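Local coordinates for protein OBCA, Oxalate Biosynthetic Component A (Burkholderia glumae, PDB 4NNB) that is an Oxalate Biosynthetic Component A family protein with a TIM-barrel-type region related to the beta-keto acid cleavage enzyme family, modelled with a magnesium ion and an oxaloacetate ion, at residues 349-363 / 431-443. Numbering follows the deposited sequence.
With OAA (oxaloacetate ion), chain C.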
ATOM      1  N   VAL A 349      -3.539   4.754 -15.210  1.00 21.49           N
ATOM      2  CA  VAL A 349      -3.148   6.077 -15.686  1.00 22.31           C
ATOM      3  C   VAL A 349      -2.146   6.731 -14.718  1.00 24.69           C
ATOM      4  O   VAL A 349      -2.522   7.489 -13.809  1.00 24.28           O
ATOM      5  CB  VAL A 349      -4.368   6.985 -15.907  1.00 23.72           C
ATOM      6  CG1 VAL A 349      -3.934   8.287 -16.572  1.00 24.23           C
ATOM      7  CG2 VAL A 349      -5.417   6.282 -16.773  1.00 24.70           C
ATOM      8  N   PHE A 350      -0.871   6.428 -14.917  1.00 22.53           N
ATOM      9  CA  PHE A 350       0.190   6.948 -14.052  1.00 23.61           C
ATOM     10  C   PHE A 350       0.587   8.377 -14.411  1.00 26.18           C
ATOM     11  O   PHE A 350       1.072   9.120 -13.560  1.00 24.27           O
ATOM     12  CB  PHE A 350       1.451   6.071 -14.155  1.00 24.60           C
ATOM     13  CG  PHE A 350       1.387   4.790 -13.353  1.00 24.58           C
ATOM     14  CD1 PHE A 350       1.093   3.574 -13.971  1.00 22.38           C
ATOM     15  CD2 PHE A 350       1.639   4.805 -11.982  1.00 23.03           C
ATOM     16  CE1 PHE A 350       1.050   2.386 -13.232  1.00 23.81           C
ATOM     17  CE2 PHE A 350       1.594   3.629 -11.230  1.00 23.27           C
ATOM     18  CZ  PHE A 350       1.302   2.421 -11.843  1.00 22.84           C
ATOM     19  N   ASN A 351       0.416   8.757 -15.677  1.00 25.07           N
ATOM     20  CA  ASN A 351       1.029   9.994 -16.174  1.00 24.88           C
ATOM     21  C   ASN A 351       0.330  10.514 -17.421  1.00 23.29           C
ATOM     22  O   ASN A 351      -0.523   9.826 -17.985  1.00 25.51           O
ATOM     23  CB  ASN A 351       2.533   9.776 -16.428  1.00 22.93           C
ATOM     24  CG  ASN A 351       2.808   8.597 -17.368  1.00 24.16           C
ATOM     25  OD1 ASN A 351       2.076   8.373 -18.328  1.00 25.14           O
ATOM     26  ND2 ASN A 351       3.852   7.834 -17.075  1.00 20.08           N
ATOM     27  N   HIS A 352       0.688  11.717 -17.865  1.00 21.74           N
ATOM     28  CA  HIS A 352       0.039  12.290 -19.042  1.00 25.47           C
ATOM     29  C   HIS A 352       0.393  11.539 -20.328  1.00 23.74           C
ATOM     30  O   HIS A 352      -0.420  11.460 -21.251  1.00 25.63           O
ATOM     31  CB  HIS A 352       0.345  13.789 -19.180  1.00 30.29           C
ATOM     32  CG  HIS A 352      -0.347  14.632 -18.155  1.00 31.05           C
ATOM     33  ND1 HIS A 352      -1.698  14.911 -18.215  1.00 32.39           N
ATOM     34  CD2 HIS A 352       0.114  15.230 -17.029  1.00 28.90           C
ATOM     35  CE1 HIS A 352      -2.035  15.660 -17.177  1.00 30.31           C
ATOM     36  NE2 HIS A 352      -0.957  15.861 -16.439  1.00 29.44           N
ATOM     37  N   ALA A 353       1.602  10.996 -20.390  1.00 23.10           N
ATOM     38  CA  ALA A 353       1.993  10.189 -21.543  1.00 24.74           C
ATOM     39  C   ALA A 353       0.985   9.059 -21.747  1.00 24.16           C
ATOM     40  O   ALA A 353       0.571   8.775 -22.877  1.00 24.33           O
ATOM     41  CB  ALA A 353       3.392   9.630 -21.350  1.00 23.45           C
ATOM     42  N   ILE A 354       0.562   8.432 -20.648  1.00 23.76           N
ATOM     43  CA  ILE A 354      -0.440   7.364 -20.751  1.00 23.74           C
ATOM     44  C   ILE A 354      -1.773   7.877 -21.291  1.00 23.22           C
ATOM     45  O   ILE A 354      -2.394   7.225 -22.145  1.00 23.01           O
ATOM     46  CB  ILE A 354      -0.587   6.579 -19.427  1.00 24.09           C
ATOM     47  CG1 ILE A 354       0.579   5.591 -19.311  1.00 25.65           C
ATOM     48  CG2 ILE A 354      -1.928   5.846 -19.359  1.00 23.24           C
ATOM     49  CD1 ILE A 354       0.849   5.060 -17.899  1.00 22.15           C
ATOM     50  N   VAL A 355      -2.209   9.043 -20.824  1.00 24.84           N
ATOM     51  CA  VAL A 355      -3.435   9.647 -21.357  1.00 25.48           C
ATOM     52  C   VAL A 355      -3.325   9.904 -22.872  1.00 25.49           C
ATOM     53  O   VAL A 355      -4.219   9.528 -23.643  1.00 24.73           O
ATOM     54  CB  VAL A 355      -3.798  10.964 -20.639  1.00 27.25           C
ATOM     55  CG1 VAL A 355      -5.133  11.505 -21.182  1.00 26.43           C
ATOM     56  CG2 VAL A 355      -3.890  10.744 -19.121  1.00 26.30           C
ATOM     57  N   ASP A 356      -2.228  10.533 -23.284  1.00 22.74           N
ATOM     58  CA  ASP A 356      -1.977  10.789 -24.702  1.00 27.95           C
ATOM     59  C   ASP A 356      -2.010   9.508 -25.521  1.00 25.43           C
ATOM     60  O   ASP A 356      -2.649   9.440 -26.567  1.00 24.24           O
ATOM     61  CB  ASP A 356      -0.611  11.436 -24.885  1.00 26.26           C
ATOM     62  CG  ASP A 356      -0.537  12.824 -24.299  1.00 31.05           C
ATOM     63  OD1 ASP A 356      -1.597  13.432 -24.044  1.00 30.70           O
ATOM     64  OD2 ASP A 356       0.594  13.307 -24.098  1.00 31.60           O
ATOM     65  N   ASN A 357      -1.328   8.480 -25.035  1.00 24.71           N
ATOM     66  CA  ASN A 357      -1.228   7.227 -25.786  1.00 24.98           C
ATOM     67  C   ASN A 357      -2.533   6.431 -25.845  1.00 25.83           C
ATOM     68  O   ASN A 357      -2.909   5.911 -26.900  1.00 24.28           O
ATOM     69  CB  ASN A 357      -0.085   6.373 -25.234  1.00 24.83           C
ATOM     70  CG  ASN A 357       1.279   7.034 -25.433  1.00 27.36           C
ATOM     71  OD1 ASN A 357       1.390   8.044 -26.132  1.00 24.98           O
ATOM     72  ND2 ASN A 357       2.322   6.451 -24.837  1.00 22.77           N
ATOM     73  N   ALA A 358      -3.225   6.347 -24.712  1.00 22.01           N
ATOM     74  CA  ALA A 358      -4.458   5.571 -24.634  1.00 22.03           C
ATOM     75  C   ALA A 358      -5.505   6.166 -25.553  1.00 22.89           C
ATOM     76  O   ALA A 358      -6.263   5.439 -26.192  1.00 23.47           O
ATOM     77  CB  ALA A 358      -4.981   5.513 -23.208  1.00 22.40           C
ATOM     78  N   THR A 359      -5.533   7.494 -25.635  1.00 22.38           N
ATOM     79  CA  THR A 359      -6.570   8.160 -26.415  1.00 26.54           C
ATOM     80  C   THR A 359      -6.198   8.337 -27.887  1.00 28.39           C
ATOM     81  O   THR A 359      -7.015   8.797 -28.672  1.00 29.50           O
ATOM     82  CB  THR A 359      -6.963   9.529 -25.816  1.00 27.68           C
ATOM     83  OG1 THR A 359      -5.821  10.393 -25.775  1.00 28.31           O
ATOM     84  CG2 THR A 359      -7.523   9.354 -24.407  1.00 24.49           C
ATOM     85  N   SER A 360      -4.977   7.967 -28.261  1.00 26.17           N
ATOM     86  CA  SER A 360      -4.572   8.090 -29.665  1.00 26.98           C
ATOM     87  C   SER A 360      -4.178   6.740 -30.246  1.00 25.50           C
ATOM     88  O   SER A 360      -5.027   5.980 -30.708  1.00 25.82           O
ATOM     89  CB  SER A 360      -3.450   9.126 -29.826  1.00 22.70           C
ATOM     90  OG  SER A 360      -2.280   8.756 -29.115  1.00 27.50           O
ATOM     91  N   LEU A 361      -2.891   6.429 -30.191  1.00 24.78           N
ATOM     92  CA  LEU A 361      -2.377   5.207 -30.802  1.00 25.45           C
ATOM     93  C   LEU A 361      -3.032   3.905 -30.319  1.00 28.19           C
ATOM     94  O   LEU A 361      -3.304   3.011 -31.121  1.00 26.33           O
ATOM     95  CB  LEU A 361      -0.866   5.122 -30.607  1.00 24.91           C
ATOM     96  CG  LEU A 361      -0.175   4.057 -31.451  1.00 28.33           C
ATOM     97  CD1 LEU A 361      -0.126   4.503 -32.905  1.00 27.80           C
ATOM     98  CD2 LEU A 361       1.217   3.810 -30.913  1.00 30.59           C
ATOM     99  N   TYR A 362      -3.294   3.792 -29.021  1.00 24.13           N
ATOM    100  CA  TYR A 362      -3.814   2.536 -28.496  1.00 24.17           C
ATOM    101  C   TYR A 362      -5.330   2.504 -28.402  1.00 25.90           C
ATOM    102  O   TYR A 362      -5.899   1.550 -27.876  1.00 24.80           O
ATOM    103  CB  TYR A 362      -3.198   2.228 -27.129  1.00 22.83           C
ATOM    104  CG  TYR A 362      -1.697   2.030 -27.168  1.00 24.68           C
ATOM    105  CD1 TYR A 362      -0.833   3.066 -26.834  1.00 27.00           C
ATOM    106  CD2 TYR A 362      -1.142   0.807 -27.527  1.00 27.25           C
ATOM    107  CE1 TYR A 362       0.547   2.894 -26.860  1.00 24.73           C
ATOM    108  CE2 TYR A 362       0.244   0.629 -27.559  1.00 26.37           C
ATOM    109  CZ  TYR A 362       1.073   1.673 -27.232  1.00 24.65           C
ATOM    110  OH  TYR A 362       2.445   1.504 -27.261  1.00 26.57           O
ATOM    111  N   ARG A 363      -5.990   3.527 -28.932  1.00 25.60           N
ATOM    112  CA  ARG A 363      -7.436   3.649 -28.733  1.00 27.32           C
ATOM    113  C   ARG A 363      -8.209   2.490 -29.341  1.00 28.58           C
ATOM    114  O   ARG A 363      -9.077   1.904 -28.687  1.00 26.71           O
ATOM    115  CB  ARG A 363      -7.955   4.994 -29.253  1.00 24.06           C
ATOM    116  CG  ARG A 363      -9.468   5.124 -29.246  1.00 29.16           C
ATOM    117  CD  ARG A 363      -9.892   6.542 -29.606  1.00 33.78           C
ATOM    118  NE  ARG A 363     -11.328   6.746 -29.408  1.00 36.28           N
ATOM    119  CZ  ARG A 363     -12.257   6.482 -30.324  1.00 41.61           C
ATOM    120  NH1 ARG A 363     -11.907   5.997 -31.510  1.00 35.75           N
ATOM    121  NH2 ARG A 363     -13.539   6.704 -30.049  1.00 36.96           N
ATOM    122  N   ARG A 431      -9.577  17.183 -13.718  1.00 30.34           N
ATOM    123  CA  ARG A 431     -10.745  17.342 -14.594  1.00 32.87           C
ATOM    124  C   ARG A 431     -10.452  17.168 -16.097  1.00 27.63           C
ATOM    125  O   ARG A 431     -11.149  16.399 -16.759  1.00 27.28           O
ATOM    126  CB  ARG A 431     -11.483  18.671 -14.331  1.00 37.15           C
ATOM    127  CG  ARG A 431     -12.627  18.953 -15.301  1.00 38.00           C
ATOM    128  CD  ARG A 431     -13.966  18.646 -14.681  1.00 43.34           C
ATOM    129  NE  ARG A 431     -14.259  19.589 -13.605  1.00 45.86           N
ATOM    130  CZ  ARG A 431     -15.161  19.379 -12.656  1.00 42.88           C
ATOM    131  NH1 ARG A 431     -15.851  18.250 -12.642  1.00 40.09           N
ATOM    132  NH2 ARG A 431     -15.361  20.290 -11.715  1.00 44.84           N
ATOM    133  N   PRO A 432      -9.427  17.864 -16.631  1.00 32.78           N
ATOM    134  CA  PRO A 432      -9.184  17.718 -18.072  1.00 29.89           C
ATOM    135  C   PRO A 432      -8.723  16.307 -18.426  1.00 32.75           C
ATOM    136  O   PRO A 432      -8.982  15.860 -19.542  1.00 30.84           O
ATOM    137  CB  PRO A 432      -8.041  18.700 -18.345  1.00 29.46           C
ATOM    138  CG  PRO A 432      -7.940  19.569 -17.150  1.00 39.68           C
ATOM    139  CD  PRO A 432      -8.442  18.767 -16.004  1.00 33.88           C
ATOM    140  N   VAL A 433      -8.047  15.622 -17.501  1.00 32.78           N
ATOM    141  CA  VAL A 433      -7.651  14.226 -17.726  1.00 30.65           C
ATOM    142  C   VAL A 433      -8.899  13.364 -17.851  1.00 30.69           C
ATOM    143  O   VAL A 433      -9.048  12.602 -18.813  1.00 27.78           O
ATOM    144  CB  VAL A 433      -6.722  13.701 -16.592  1.00 31.94           C
ATOM    145  CG1 VAL A 433      -6.477  12.192 -16.717  1.00 26.16           C
ATOM    146  CG2 VAL A 433      -5.400  14.449 -16.601  1.00 29.19           C
ATOM    147  N   VAL A 434      -9.818  13.511 -16.895  1.00 26.68           N
ATOM    148  CA  VAL A 434     -11.067  12.764 -16.941  1.00 26.08           C
ATOM    149  C   VAL A 434     -11.841  13.046 -18.241  1.00 30.00           C
ATOM    150  O   VAL A 434     -12.342  12.127 -18.886  1.00 28.10           O
ATOM    151  CB  VAL A 434     -11.954  13.064 -15.710  1.00 28.36           C
ATOM    152  CG1 VAL A 434     -13.333  12.454 -15.872  1.00 30.42           C
ATOM    153  CG2 VAL A 434     -11.278  12.542 -14.427  1.00 28.43           C
ATOM    154  N   GLU A 435     -11.930  14.316 -18.624  1.00 31.39           N
ATOM    155  CA  GLU A 435     -12.690  14.691 -19.820  1.00 31.82           C
ATOM    156  C   GLU A 435     -12.047  14.177 -21.111  1.00 28.59           C
ATOM    157  O   GLU A 435     -12.756  13.783 -22.045  1.00 33.23           O
ATOM    158  CB  GLU A 435     -12.890  16.209 -19.888  1.00 34.41           C
ATOM    159  CG  GLU A 435     -13.768  16.764 -18.774  1.00 37.48           C
ATOM    160  CD  GLU A 435     -15.112  16.048 -18.681  1.00 46.10           C
ATOM    161  OE1 GLU A 435     -15.761  15.829 -19.735  1.00 44.39           O
ATOM    162  OE2 GLU A 435     -15.509  15.692 -17.551  1.00 49.90           O
ATOM    163  N   ARG A 436     -10.717  14.168 -21.170  1.00 30.97           N
ATOM    164  CA  ARG A 436     -10.040  13.595 -22.339  1.00 31.17           C
ATOM    165  C   ARG A 436     -10.386  12.124 -22.461  1.00 30.01           C
ATOM    166  O   ARG A 436     -10.675  11.635 -23.548  1.00 28.51           O
ATOM    167  CB  ARG A 436      -8.524  13.769 -22.256  1.00 35.67           C
ATOM    168  CG  ARG A 436      -8.027  15.180 -22.556  1.00 40.76           C
ATOM    169  CD  ARG A 436      -6.505  15.204 -22.603  1.00 40.13           C
ATOM    170  NE  ARG A 436      -5.986  14.487 -23.767  1.00 43.66           N
ATOM    171  CZ  ARG A 436      -4.730  14.068 -23.880  1.00 39.72           C
ATOM    172  NH1 ARG A 436      -3.870  14.280 -22.892  1.00 38.31           N
ATOM    173  NH2 ARG A 436      -4.337  13.429 -24.973  1.00 39.35           N
ATOM    174  N   LEU A 437     -10.379  11.419 -21.333  1.00 29.38           N
ATOM    175  CA  LEU A 437     -10.700   9.995 -21.347  1.00 28.18           C
ATOM    176  C   LEU A 437     -12.161   9.763 -21.749  1.00 30.54           C
ATOM    177  O   LEU A 437     -12.453   8.867 -22.556  1.00 28.12           O
ATOM    178  CB  LEU A 437     -10.357   9.338 -19.991  1.00 26.05           C
ATOM    179  CG  LEU A 437      -8.875   9.327 -19.566  1.00 27.50           C
ATOM    180  CD1 LEU A 437      -8.696   8.782 -18.138  1.00 25.03           C
ATOM    181  CD2 LEU A 437      -8.029   8.523 -20.547  1.00 26.37           C
ATOM    182  N   ARG A 438     -13.075  10.572 -21.208  1.00 29.40           N
ATOM    183  CA  ARG A 438     -14.501  10.431 -21.531  1.00 32.80           C
ATOM    184  C   ARG A 438     -14.792  10.761 -22.994  1.00 27.31           C
ATOM    185  O   ARG A 438     -15.648  10.144 -23.610  1.00 30.94           O
ATOM    186  CB  ARG A 438     -15.368  11.344 -20.657  1.00 32.99           C
ATOM    187  CG  ARG A 438     -15.274  11.100 -19.174  1.00 35.18           C
ATOM    188  CD  ARG A 438     -15.871   9.788 -18.791  1.00 33.62           C
ATOM    189  NE  ARG A 438     -16.182   9.768 -17.366  1.00 33.59           N
ATOM    190  CZ  ARG A 438     -16.540   8.679 -16.701  1.00 36.33           C
ATOM    191  NH1 ARG A 438     -16.615   7.511 -17.332  1.00 27.60           N
ATOM    192  NH2 ARG A 438     -16.805   8.761 -15.399  1.00 35.20           N
ATOM    193  N   ALA A 439     -14.082  11.747 -23.532  1.00 33.48           N
ATOM    194  CA  ALA A 439     -14.284  12.147 -24.920  1.00 33.35           C
ATOM    195  C   ALA A 439     -13.835  11.026 -25.858  1.00 34.68           C
ATOM    196  O   ALA A 439     -14.506  10.729 -26.851  1.00 31.93           O
ATOM    197  CB  ALA A 439     -13.536  13.458 -25.223  1.00 33.48           C
ATOM    198  N   SER A 440     -12.712  10.386 -25.539  1.00 32.08           N
ATOM    199  CA  SER A 440     -12.187   9.352 -26.427  1.00 30.19           C
ATOM    200  C   SER A 440     -12.895   8.036 -26.229  1.00 29.97           C
ATOM    201  O   SER A 440     -12.970   7.227 -27.151  1.00 29.38           O
ATOM    202  CB  SER A 440     -10.678   9.160 -26.238  1.00 31.88           C
ATOM    203  OG  SER A 440      -9.980  10.317 -26.642  1.00 41.24           O
ATOM    204  N   PHE A 441     -13.393   7.814 -25.016  1.00 29.57           N
ATOM    205  CA  PHE A 441     -14.057   6.563 -24.690  1.00 26.66           C
ATOM    206  C   PHE A 441     -15.396   6.843 -24.015  1.00 32.53           C
ATOM    207  O   PHE A 441     -15.482   6.836 -22.789  1.00 29.84           O
ATOM    208  CB  PHE A 441     -13.187   5.713 -23.751  1.00 28.69           C
ATOM    209  CG  PHE A 441     -11.823   5.395 -24.304  1.00 28.22           C
ATOM    210  CD1 PHE A 441     -11.637   4.299 -25.141  1.00 26.52           C
ATOM    211  CD2 PHE A 441     -10.736   6.191 -23.995  1.00 27.16           C
ATOM    212  CE1 PHE A 441     -10.371   4.004 -25.657  1.00 26.03           C
ATOM    213  CE2 PHE A 441      -9.461   5.906 -24.513  1.00 24.94           C
ATOM    214  CZ  PHE A 441      -9.285   4.807 -25.336  1.00 23.11           C
ATOM    215  N   PRO A 442     -16.447   7.078 -24.818  1.00 35.54           N
ATOM    216  CA  PRO A 442     -17.804   7.357 -24.310  1.00 33.62           C
ATOM    217  C   PRO A 442     -18.334   6.245 -23.406  1.00 34.66           C
ATOM    218  O   PRO A 442     -19.093   6.529 -22.484  1.00 37.74           O
ATOM    219  CB  PRO A 442     -18.655   7.431 -25.581  1.00 36.15           C
ATOM    220  CG  PRO A 442     -17.688   7.680 -26.700  1.00 40.64           C
ATOM    221  CD  PRO A 442     -16.378   7.074 -26.289  1.00 32.83           C
ATOM    222  N   VAL A 443     -17.961   4.999 -23.676  1.00 31.67           N
ATOM    223  CA  VAL A 443     -18.351   3.899 -22.808  1.00 33.52           C
ATOM    224  C   VAL A 443     -17.118   3.518 -21.996  1.00 32.23           C
ATOM    225  O   VAL A 443     -16.272   2.748 -22.454  1.00 27.45           O
ATOM    226  CB  VAL A 443     -18.864   2.686 -23.599  1.00 31.69           C
ATOM    227  CG1 VAL A 443     -19.488   1.667 -22.654  1.00 30.86           C
ATOM    228  CG2 VAL A 443     -19.899   3.133 -24.628  1.00 41.40           C
TER
HETATM  229  O1  OAA C 602      -0.028  -2.348 -12.839  1.00 34.84           O
HETATM  230  O2  OAA C 602      -0.374  -2.898 -10.664  1.00 27.38           O
HETATM  231  O4  OAA C 602       3.065   0.380  -8.454  1.00 33.56           O
HETATM  232  O5  OAA C 602       3.827  -0.381 -10.486  1.00 36.32           O
HETATM  233  O3  OAA C 602       1.060  -1.620  -8.749  1.00 31.31           O
HETATM  234  C1  OAA C 602       0.194  -2.142 -11.565  1.00 29.88           C
HETATM  235  C2  OAA C 602       1.117  -1.011 -11.169  1.00 29.72           C
HETATM  236  C3  OAA C 602       1.653  -1.051  -9.756  1.00 28.77           C
HETATM  237  C4  OAA C 602       2.921  -0.323  -9.550  1.00 25.58           C
HETATM  238  O   HOH W   1      -4.017  14.643 -20.094  1.00 41.24           O
HETATM  239  O   HOH W   2      -9.750  10.096 -29.210  1.00 37.15           O
HETATM  240  O   HOH W   3      -7.154  13.273 -25.875  1.00 46.37           O
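Arg436 reaches from helix 431-440 to Asp356 on helix 352-359 and grips it end-on: NH1 (2.7 Å) and NH2 (2.9 Å) both donate to OD1 in one salt bridge, the carboxylate and guanidinium planes 44° apart. NH1 meets OD1 nearly along its C-O axis, NH2 on the anti side. The long arginine suits this place because its chain, bent at chi3 (69°), spans the gap between the helices, while Val355 CG1 packs on one face of the guanidinium, offset toward NH1. Water 1 joins NH1 to His352 ND1, and water 3 links Arg436 NE to Thr359 OG1, extending the arginine's reach.

A second arginine closes the C-terminal end. Arg363, extended from CG to NE, holds Ser440 O side-on, with NE at 2.8 Å and NH2 at 3.0 Å. The acceptor is a carbonyl of the last helical turn, where the partial negative charge of the helix end would probably favour a cation.

Beneath these polar groups the packing is apolar. Branched, compact Val355 sets CG2 against Val433 CG1, while Leu437 CD2 touches both Val355 CG1 and Thr359 CG2. Thr359 gives OG1 back to Val355 O, which satisfies the hydroxyl within its own helix; its CB packs on Ser440 OG, and the CA atoms of these small residues, Thr359 and Ser440, come within 5.7 Å. The Phe441 ring directs its edge at Ala358 O, 3.2 Å from CZ.

The axes of helix 352-359 and the 431-440 part of helix 416-440 approach to 10.1 Å, 14° from parallel. These helices follow strand 344-349 and precede strand 444-449; strand 373-378, touched by Leu437 and Phe441, lies between those two in the parallel barrel sheet, and helix 363-368 flanks Phe441.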